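Local coordinates for protein ribonucleoside-diphosphate reductase (Pseudomonas aeruginosa, PDB 5IM3) that probably supplies the precursors for DNA synthesis by reducing ribonucleoside diphosphates to deoxyribonucleotides, and is allosterically regulated through nucleotide binding, including dATP, at residues D305-H310 / T772-N777; L318-F323 / E343-L348. All coordinates share one frame; numbering follows the deposited sequence.

Contact 1: residues D305-H310 / T772-N777; sequences DRYFIH and TATIAN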
ATOM      1  N   ASP A 305       5.748  30.067 -39.447  1.00 62.73           N
ATOM      2  CA  ASP A 305       5.458  30.615 -38.127  1.00 63.44           C
ATOM      3  C   ASP A 305       6.700  31.219 -37.485  1.00 62.33           C
ATOM      4  O   ASP A 305       6.616  32.268 -36.838  1.00 62.20           O
ATOM      5  CB  ASP A 305       4.867  29.533 -37.222  1.00 65.10           C
ATOM      6  CG  ASP A 305       3.480  29.099 -37.657  1.00 67.83           C
ATOM      7  OD1 ASP A 305       2.855  29.809 -38.472  1.00 67.75           O
ATOM      8  OD2 ASP A 305       3.010  28.047 -37.170  1.00 70.27           O
ATOM      9  N   ARG A 306       7.861  30.587 -37.659  1.00 68.22           N
ATOM     10  CA  ARG A 306       9.024  30.918 -36.844  1.00 69.46           C
ATOM     11  C   ARG A 306      10.304  31.210 -37.614  1.00 68.08           C
ATOM     12  O   ARG A 306      11.197  31.841 -37.037  1.00 68.21           O
ATOM     13  CB  ARG A 306       9.309  29.786 -35.844  1.00 71.67           C
ATOM     14  CG  ARG A 306       8.224  29.629 -34.785  1.00 75.36           C
ATOM     15  CD  ARG A 306       8.569  28.561 -33.755  1.00 78.36           C
ATOM     16  NE  ARG A 306       8.624  27.221 -34.335  1.00 81.09           N
ATOM     17  CZ  ARG A 306       8.666  26.097 -33.624  1.00 82.96           C
ATOM     18  NH1 ARG A 306       8.652  26.141 -32.296  1.00 83.89           N
ATOM     19  NH2 ARG A 306       8.717  24.923 -34.240  1.00 82.91           N
ATOM     20  N   TYR A 307      10.437  30.798 -38.875  1.00 60.90           N
ATOM     21  CA  TYR A 307      11.709  30.933 -39.575  1.00 59.62           C
ATOM     22  C   TYR A 307      11.710  31.961 -40.697  1.00 60.29           C
ATOM     23  O   TYR A 307      12.748  32.584 -40.935  1.00 58.23           O
ATOM     24  CB  TYR A 307      12.147  29.574 -40.135  1.00 61.10           C
ATOM     25  CG  TYR A 307      12.657  28.639 -39.061  1.00 59.58           C
ATOM     26  CD1 TYR A 307      14.007  28.591 -38.739  1.00 60.60           C
ATOM     27  CD2 TYR A 307      11.786  27.820 -38.353  1.00 60.37           C
ATOM     28  CE1 TYR A 307      14.479  27.746 -37.752  1.00 59.17           C
ATOM     29  CE2 TYR A 307      12.249  26.970 -37.361  1.00 59.27           C
ATOM     30  CZ  TYR A 307      13.595  26.941 -37.066  1.00 59.88           C
ATOM     31  OH  TYR A 307      14.071  26.103 -36.084  1.00 61.42           O
ATOM     32  N   PHE A 308      10.593  32.169 -41.390  1.00 58.15           N
ATOM     33  CA  PHE A 308      10.574  33.137 -42.481  1.00 55.74           C
ATOM     34  C   PHE A 308      10.728  34.556 -41.948  1.00 56.19           C
ATOM     35  O   PHE A 308      10.110  34.935 -40.950  1.00 56.45           O
ATOM     36  CB  PHE A 308       9.271  33.022 -43.279  1.00 56.51           C
ATOM     37  CG  PHE A 308       9.165  31.772 -44.116  1.00 53.94           C
ATOM     38  CD1 PHE A 308      10.283  31.001 -44.400  1.00 52.87           C
ATOM     39  CD2 PHE A 308       7.940  31.375 -44.629  1.00 54.41           C
ATOM     40  CE1 PHE A 308      10.180  29.863 -45.168  1.00 53.51           C
ATOM     41  CE2 PHE A 308       7.830  30.233 -45.401  1.00 55.58           C
ATOM     42  CZ  PHE A 308       8.951  29.476 -45.670  1.00 55.14           C
ATOM     43  N   ILE A 309      11.564  35.344 -42.630  1.00 57.94           N
ATOM     44  CA  ILE A 309      11.771  36.734 -42.245  1.00 59.69           C
ATOM     45  C   ILE A 309      10.488  37.523 -42.475  1.00 60.27           C
ATOM     46  O   ILE A 309       9.731  37.269 -43.422  1.00 60.88           O
ATOM     47  CB  ILE A 309      12.950  37.344 -43.027  1.00 62.23           C
ATOM     48  CG1 ILE A 309      14.254  36.594 -42.721  1.00 60.70           C
ATOM     49  CG2 ILE A 309      13.104  38.830 -42.705  1.00 62.13           C
ATOM     50  CD1 ILE A 309      14.711  36.698 -41.298  1.00 60.75           C
ATOM     51  N   HIS A 310      10.247  38.506 -41.610  1.00 58.04           N
ATOM     52  CA  HIS A 310       8.987  39.232 -41.604  1.00 61.93           C
ATOM     53  C   HIS A 310       9.209  40.651 -41.104  1.00 64.21           C
ATOM     54  O   HIS A 310      10.222  40.959 -40.472  1.00 63.29           O
ATOM     55  CB  HIS A 310       7.955  38.525 -40.720  1.00 62.98           C
ATOM     56  CG  HIS A 310       8.461  38.219 -39.345  1.00 63.15           C
ATOM     57  ND1 HIS A 310       8.356  39.108 -38.296  1.00 63.61           N
ATOM     58  CD2 HIS A 310       9.100  37.131 -38.853  1.00 61.16           C
ATOM     59  CE1 HIS A 310       8.897  38.575 -37.215  1.00 63.12           C
ATOM     60  NE2 HIS A 310       9.356  37.377 -37.526  1.00 61.46           N
ATOM     61  N   THR A 772      16.393  16.131 -33.698  1.00 46.80           N
ATOM     62  CA  THR A 772      16.064  16.840 -34.932  1.00 48.94           C
ATOM     63  C   THR A 772      14.597  17.236 -34.944  1.00 51.28           C
ATOM     64  O   THR A 772      13.935  17.186 -35.986  1.00 48.94           O
ATOM     65  CB  THR A 772      16.375  15.986 -36.160  1.00 49.28           C
ATOM     66  OG1 THR A 772      15.517  14.840 -36.168  1.00 50.68           O
ATOM     67  CG2 THR A 772      17.829  15.533 -36.161  1.00 48.21           C
ATOM     68  N   ALA A 773      14.070  17.627 -33.781  1.00 57.36           N
ATOM     69  CA  ALA A 773      12.647  17.929 -33.648  1.00 58.76           C
ATOM     70  C   ALA A 773      12.139  18.793 -34.799  1.00 59.57           C
ATOM     71  O   ALA A 773      11.275  18.375 -35.578  1.00 59.73           O
ATOM     72  CB  ALA A 773      12.395  18.622 -32.308  1.00 60.91           C
ATOM     73  N   THR A 774      12.673  20.008 -34.924  1.00 54.50           N
ATOM     74  CA  THR A 774      12.130  20.956 -35.891  1.00 54.71           C
ATOM     75  C   THR A 774      12.456  20.543 -37.324  1.00 52.74           C
ATOM     76  O   THR A 774      11.572  20.536 -38.190  1.00 51.56           O
ATOM     77  CB  THR A 774      12.657  22.360 -35.598  1.00 54.50           C
ATOM     78  OG1 THR A 774      12.287  22.740 -34.269  1.00 56.48           O
ATOM     79  CG2 THR A 774      12.083  23.369 -36.585  1.00 58.36           C
ATOM     80  N   ILE A 775      13.717  20.194 -37.597  1.00 48.41           N
ATOM     81  CA  ILE A 775      14.138  19.986 -38.980  1.00 51.02           C
ATOM     82  C   ILE A 775      13.579  18.691 -39.562  1.00 51.09           C
ATOM     83  O   ILE A 775      13.450  18.575 -40.786  1.00 50.14           O
ATOM     84  CB  ILE A 775      15.675  20.021 -39.099  1.00 49.25           C
ATOM     85  CG1 ILE A 775      16.324  18.920 -38.259  1.00 47.73           C
ATOM     86  CG2 ILE A 775      16.203  21.394 -38.688  1.00 50.84           C
ATOM     87  CD1 ILE A 775      17.839  18.868 -38.395  1.00 48.74           C
ATOM     88  N   ALA A 776      13.249  17.706 -38.726  1.00 50.03           N
ATOM     89  CA  ALA A 776      12.518  16.544 -39.217  1.00 51.64           C
ATOM     90  C   ALA A 776      11.092  16.923 -39.599  1.00 54.42           C
ATOM     91  O   ALA A 776      10.572  16.460 -40.620  1.00 54.09           O
ATOM     92  CB  ALA A 776      12.519  15.433 -38.166  1.00 50.27           C
ATOM     93  N   ASN A 777      10.450  17.773 -38.794  1.00 58.02           N
ATOM     94  CA  ASN A 777       9.129  18.279 -39.150  1.00 60.96           C
ATOM     95  C   ASN A 777       9.183  19.116 -40.420  1.00 60.82           C
ATOM     96  O   ASN A 777       8.260  19.071 -41.242  1.00 63.34           O
ATOM     97  CB  ASN A 777       8.554  19.107 -38.000  1.00 65.10           C
ATOM     98  CG  ASN A 777       8.161  18.260 -36.809  1.00 66.84           C
ATOM     99  OD1 ASN A 777       8.485  17.073 -36.739  1.00 67.38           O
ATOM    100  ND2 ASN A 777       7.459  18.867 -35.862  1.00 68.31           N
TER

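Contact 2: residues L318-F323 / E343-L348; sequences LPQIFF and EFYNLL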
ATOM      1  N   LEU A 318       9.663  33.993 -49.108  1.00 59.20           N
ATOM      2  CA  LEU A 318       9.044  32.784 -49.631  1.00 59.56           C
ATOM      3  C   LEU A 318       9.955  31.575 -49.436  1.00 57.98           C
ATOM      4  O   LEU A 318      11.170  31.720 -49.277  1.00 61.37           O
ATOM      5  CB  LEU A 318       8.708  32.965 -51.109  1.00 60.78           C
ATOM      6  CG  LEU A 318       7.465  33.818 -51.377  1.00 61.58           C
ATOM      7  CD1 LEU A 318       7.364  34.220 -52.838  1.00 61.51           C
ATOM      8  CD2 LEU A 318       6.208  33.069 -50.947  1.00 61.63           C
ATOM      9  N   PRO A 319       9.394  30.362 -49.457  1.00 54.52           N
ATOM     10  CA  PRO A 319      10.187  29.192 -49.029  1.00 53.74           C
ATOM     11  C   PRO A 319      11.480  28.994 -49.804  1.00 53.81           C
ATOM     12  O   PRO A 319      12.531  28.771 -49.191  1.00 52.38           O
ATOM     13  CB  PRO A 319       9.209  28.025 -49.229  1.00 55.91           C
ATOM     14  CG  PRO A 319       7.859  28.639 -49.143  1.00 57.77           C
ATOM     15  CD  PRO A 319       8.004  29.993 -49.778  1.00 56.65           C
ATOM     16  N   GLN A 320      11.441  29.048 -51.136  1.00 55.64           N
ATOM     17  CA  GLN A 320      12.665  28.833 -51.902  1.00 56.76           C
ATOM     18  C   GLN A 320      13.651  29.976 -51.714  1.00 55.23           C
ATOM     19  O   GLN A 320      14.865  29.766 -51.809  1.00 54.57           O
ATOM     20  CB  GLN A 320      12.343  28.649 -53.385  1.00 55.86           C
ATOM     21  CG  GLN A 320      11.450  27.457 -53.680  1.00 57.33           C
ATOM     22  CD  GLN A 320      11.981  26.165 -53.077  1.00 58.12           C
ATOM     23  OE1 GLN A 320      13.094  25.736 -53.381  1.00 57.54           O
ATOM     24  NE2 GLN A 320      11.191  25.549 -52.203  1.00 57.18           N
ATOM     25  N   ILE A 321      13.155  31.187 -51.453  1.00 55.25           N
ATOM     26  CA  ILE A 321      14.049  32.296 -51.151  1.00 54.90           C
ATOM     27  C   ILE A 321      14.627  32.137 -49.752  1.00 53.07           C
ATOM     28  O   ILE A 321      15.774  32.524 -49.499  1.00 52.24           O
ATOM     29  CB  ILE A 321      13.300  33.632 -51.331  1.00 57.27           C
ATOM     30  CG1 ILE A 321      13.178  33.952 -52.829  1.00 59.00           C
ATOM     31  CG2 ILE A 321      13.998  34.769 -50.583  1.00 55.65           C
ATOM     32  CD1 ILE A 321      12.354  35.189 -53.150  1.00 59.91           C
ATOM     33  N   PHE A 322      13.858  31.561 -48.826  1.00 49.80           N
ATOM     34  CA  PHE A 322      14.399  31.225 -47.515  1.00 50.90           C
ATOM     35  C   PHE A 322      15.599  30.296 -47.644  1.00 49.84           C
ATOM     36  O   PHE A 322      16.669  30.563 -47.088  1.00 49.20           O
ATOM     37  CB  PHE A 322      13.310  30.588 -46.646  1.00 52.41           C
ATOM     38  CG  PHE A 322      13.838  29.887 -45.423  1.00 49.47           C
ATOM     39  CD1 PHE A 322      14.257  30.609 -44.316  1.00 49.67           C
ATOM     40  CD2 PHE A 322      13.910  28.505 -45.382  1.00 50.15           C
ATOM     41  CE1 PHE A 322      14.740  29.961 -43.190  1.00 48.87           C
ATOM     42  CE2 PHE A 322      14.389  27.852 -44.260  1.00 47.99           C
ATOM     43  CZ  PHE A 322      14.803  28.581 -43.163  1.00 48.16           C
ATOM     44  N   PHE A 323      15.440  29.198 -48.388  1.00 52.52           N
ATOM     45  CA  PHE A 323      16.552  28.273 -48.572  1.00 52.86           C
ATOM     46  C   PHE A 323      17.718  28.944 -49.281  1.00 51.95           C
ATOM     47  O   PHE A 323      18.880  28.632 -48.996  1.00 50.69           O
ATOM     48  CB  PHE A 323      16.093  27.039 -49.355  1.00 52.97           C
ATOM     49  CG  PHE A 323      15.214  26.107 -48.567  1.00 55.36           C
ATOM     50  CD1 PHE A 323      15.532  25.762 -47.263  1.00 53.60           C
ATOM     51  CD2 PHE A 323      14.065  25.573 -49.134  1.00 56.98           C
ATOM     52  CE1 PHE A 323      14.726  24.907 -46.538  1.00 53.12           C
ATOM     53  CE2 PHE A 323      13.254  24.715 -48.411  1.00 55.94           C
ATOM     54  CZ  PHE A 323      13.588  24.384 -47.107  1.00 56.54           C
ATOM     55  N   GLU A 343      24.972  25.183 -54.915  1.00 60.31           N
ATOM     56  CA  GLU A 343      25.174  23.845 -54.367  1.00 65.01           C
ATOM     57  C   GLU A 343      24.499  23.703 -53.004  1.00 62.76           C
ATOM     58  O   GLU A 343      23.886  22.669 -52.713  1.00 61.84           O
ATOM     59  CB  GLU A 343      26.671  23.544 -54.263  1.00 68.48           C
ATOM     60  CG  GLU A 343      27.011  22.154 -53.723  1.00 70.93           C
ATOM     61  CD  GLU A 343      28.496  21.979 -53.444  1.00 73.66           C
ATOM     62  OE1 GLU A 343      29.275  22.911 -53.736  1.00 74.10           O
ATOM     63  OE2 GLU A 343      28.886  20.909 -52.927  1.00 73.88           O
ATOM     64  N   PHE A 344      24.587  24.734 -52.160  1.00 55.54           N
ATOM     65  CA  PHE A 344      23.973  24.652 -50.838  1.00 54.92           C
ATOM     66  C   PHE A 344      22.457  24.782 -50.925  1.00 54.53           C
ATOM     67  O   PHE A 344      21.727  24.146 -50.154  1.00 53.53           O
ATOM     68  CB  PHE A 344      24.538  25.735 -49.912  1.00 52.77           C
ATOM     69  CG  PHE A 344      26.037  25.694 -49.752  1.00 53.65           C
ATOM     70  CD1 PHE A 344      26.767  24.566 -50.097  1.00 53.91           C
ATOM     71  CD2 PHE A 344      26.715  26.794 -49.248  1.00 53.55           C
ATOM     72  CE1 PHE A 344      28.138  24.539 -49.947  1.00 54.89           C
ATOM     73  CE2 PHE A 344      28.087  26.771 -49.097  1.00 53.71           C
ATOM     74  CZ  PHE A 344      28.798  25.642 -49.446  1.00 55.99           C
ATOM     75  N   TYR A 345      21.963  25.612 -51.845  1.00 54.58           N
ATOM     76  CA  TYR A 345      20.521  25.766 -51.995  1.00 55.05           C
ATOM     77  C   TYR A 345      19.879  24.475 -52.484  1.00 55.57           C
ATOM     78  O   TYR A 345      18.814  24.079 -51.997  1.00 52.32           O
ATOM     79  CB  TYR A 345      20.206  26.912 -52.955  1.00 53.77           C
ATOM     80  CG  TYR A 345      18.817  26.823 -53.543  1.00 55.19           C
ATOM     81  CD1 TYR A 345      17.707  27.250 -52.824  1.00 53.73           C
ATOM     82  CD2 TYR A 345      18.614  26.299 -54.812  1.00 55.54           C
ATOM     83  CE1 TYR A 345      16.436  27.161 -53.356  1.00 55.14           C
ATOM     84  CE2 TYR A 345      17.351  26.207 -55.355  1.00 57.15           C
ATOM     85  CZ  TYR A 345      16.265  26.639 -54.626  1.00 56.52           C
ATOM     86  OH  TYR A 345      15.006  26.543 -55.174  1.00 55.76           O
ATOM     87  N   ASN A 346      20.510  23.807 -53.454  1.00 61.08           N
ATOM     88  CA  ASN A 346      19.955  22.563 -53.973  1.00 60.29           C
ATOM     89  C   ASN A 346      19.899  21.493 -52.892  1.00 60.99           C
ATOM     90  O   ASN A 346      18.936  20.721 -52.822  1.00 59.64           O
ATOM     91  CB  ASN A 346      20.782  22.077 -55.161  1.00 61.62           C
ATOM     92  CG  ASN A 346      20.555  22.912 -56.406  1.00 64.42           C
ATOM     93  OD1 ASN A 346      19.482  23.487 -56.595  1.00 63.79           O
ATOM     94  ND2 ASN A 346      21.567  22.980 -57.264  1.00 63.42           N
ATOM     95  N   LEU A 347      20.920  21.433 -52.034  1.00 61.90           N
ATOM     96  CA  LEU A 347      20.927  20.430 -50.976  1.00 64.08           C
ATOM     97  C   LEU A 347      19.822  20.694 -49.958  1.00 62.79           C
ATOM     98  O   LEU A 347      19.164  19.758 -49.490  1.00 63.32           O
ATOM     99  CB  LEU A 347      22.292  20.404 -50.287  1.00 64.94           C
ATOM    100  CG  LEU A 347      22.554  19.166 -49.429  1.00 64.45           C
ATOM    101  CD1 LEU A 347      22.718  17.931 -50.312  1.00 66.37           C
ATOM    102  CD2 LEU A 347      23.771  19.364 -48.544  1.00 62.29           C
ATOM    103  N   LEU A 348      19.597  21.964 -49.612  1.00 57.79           N
ATOM    104  CA  LEU A 348      18.607  22.308 -48.597  1.00 54.51           C
ATOM    105  C   LEU A 348      17.183  22.191 -49.133  1.00 55.46           C
ATOM    106  O   LEU A 348      16.333  21.541 -48.515  1.00 55.75           O
ATOM    107  CB  LEU A 348      18.867  23.727 -48.084  1.00 53.04           C
ATOM    108  CG  LEU A 348      20.128  23.926 -47.240  1.00 52.37           C
ATOM    109  CD1 LEU A 348      20.366  25.406 -46.990  1.00 52.03           C
ATOM    110  CD2 LEU A 348      20.020  23.179 -45.918  1.00 50.77           C
TER

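Contact 1: residues D305-H310 / T772-N777
Tyr307 meets Thr774 with its phenol end against a single methyl group: CG2 of Thr774 lies 3.4 Å from OH of Tyr307 and 3.7 Å from its CE2. This small junction joins two parts of the ribonucleotide reductase large chain, the C-terminal part of helix 297-307 in the all-alpha domain and the first turn of helix 773-779 in the barrel domain. The two side chains approach from opposite directions, and the methyl comes obliquely to the ring. Thr774 presents it because CG2 stands anti to the backbone N while OG1, with chi1 at -59°, stands beside that nitrogen. OG1 in turn is approached loosely by Arg306, whose NH2 stops 4.2 Å from it, too far for a hydrogen bond. The arginine chain, bent at chi3, crosses the threonine on the exposed flank, whereas Tyr307 is buried. No polar bond links the two segments. Further out, Thr774 also touches Thr302 of helix 297-307, and Tyr307 packs on Phe322 of helix 319-330. The helix that carries Thr774 starts just after Thr772, and in its first turn Ala776 N donates to Thr772 O at 2.9 Å. The phenol itself is fixed by a hydrogen bond between Tyr307 OH and Thr357 OG1.

Contact 2: residues L318-F323 / E343-L348
Apolar contact between Phe323 and two residues of 343-348 makes up much of this buried interface. CB of Phe323 rests 3.8 Å from CD1 of Tyr345, and CD1 of the phenylalanine ring lies 4.0 Å from CB of Leu348. The phenylalanine ring also carries a backbone atom over one face, with Leu348 O 4.1 Å above its plane and over its centre. Tyr345, its CG anti to the backbone N (chi1 159°), reaches across to Gln320 of helix 319-330. These are helices 319-330 and 337-349 of the all-alpha domain, packed at a steep inclination: the short segments run at 128° to each other, with their axes 9.8 Å apart at closest approach. Polar contact is concentrated at the phenol. Tyr345 OH donates a weak hydrogen bond to Gln320 OE1 at 2.7 Å, the amide plane standing 77° from the ring plane. The bend of Gln320 at chi2 helps bring its amide back to the hydroxyl. Both ends are held from outside as well: Asp288 N bonds to the same Tyr345 OH, and Asp292 OD1 accepts from Gln320 NE2, tying the pair to the chain that precedes helix 297-307.

How the contacts relate
The touching residues of contact 2 are all buried, and they join two helices of the all-alpha domain, close in sequence; contact 1 is partly buried, smaller, and bridges that domain to the barrel across more than 460 residues. Aromatic and aliphatic packing with one weak hydrogen bond holds contact 2, whereas contact 1 has no hydrogen bond between its segments and rests mainly on a methyl against a phenol. They share no helix, yet they abut: CE1 of Phe308 lies 3.5 Å from CB of Phe322, the two rings meeting edge-to-face, and Phe308 also packs on Pro319. Thus 318-323 backs 305-310 while facing 343-348.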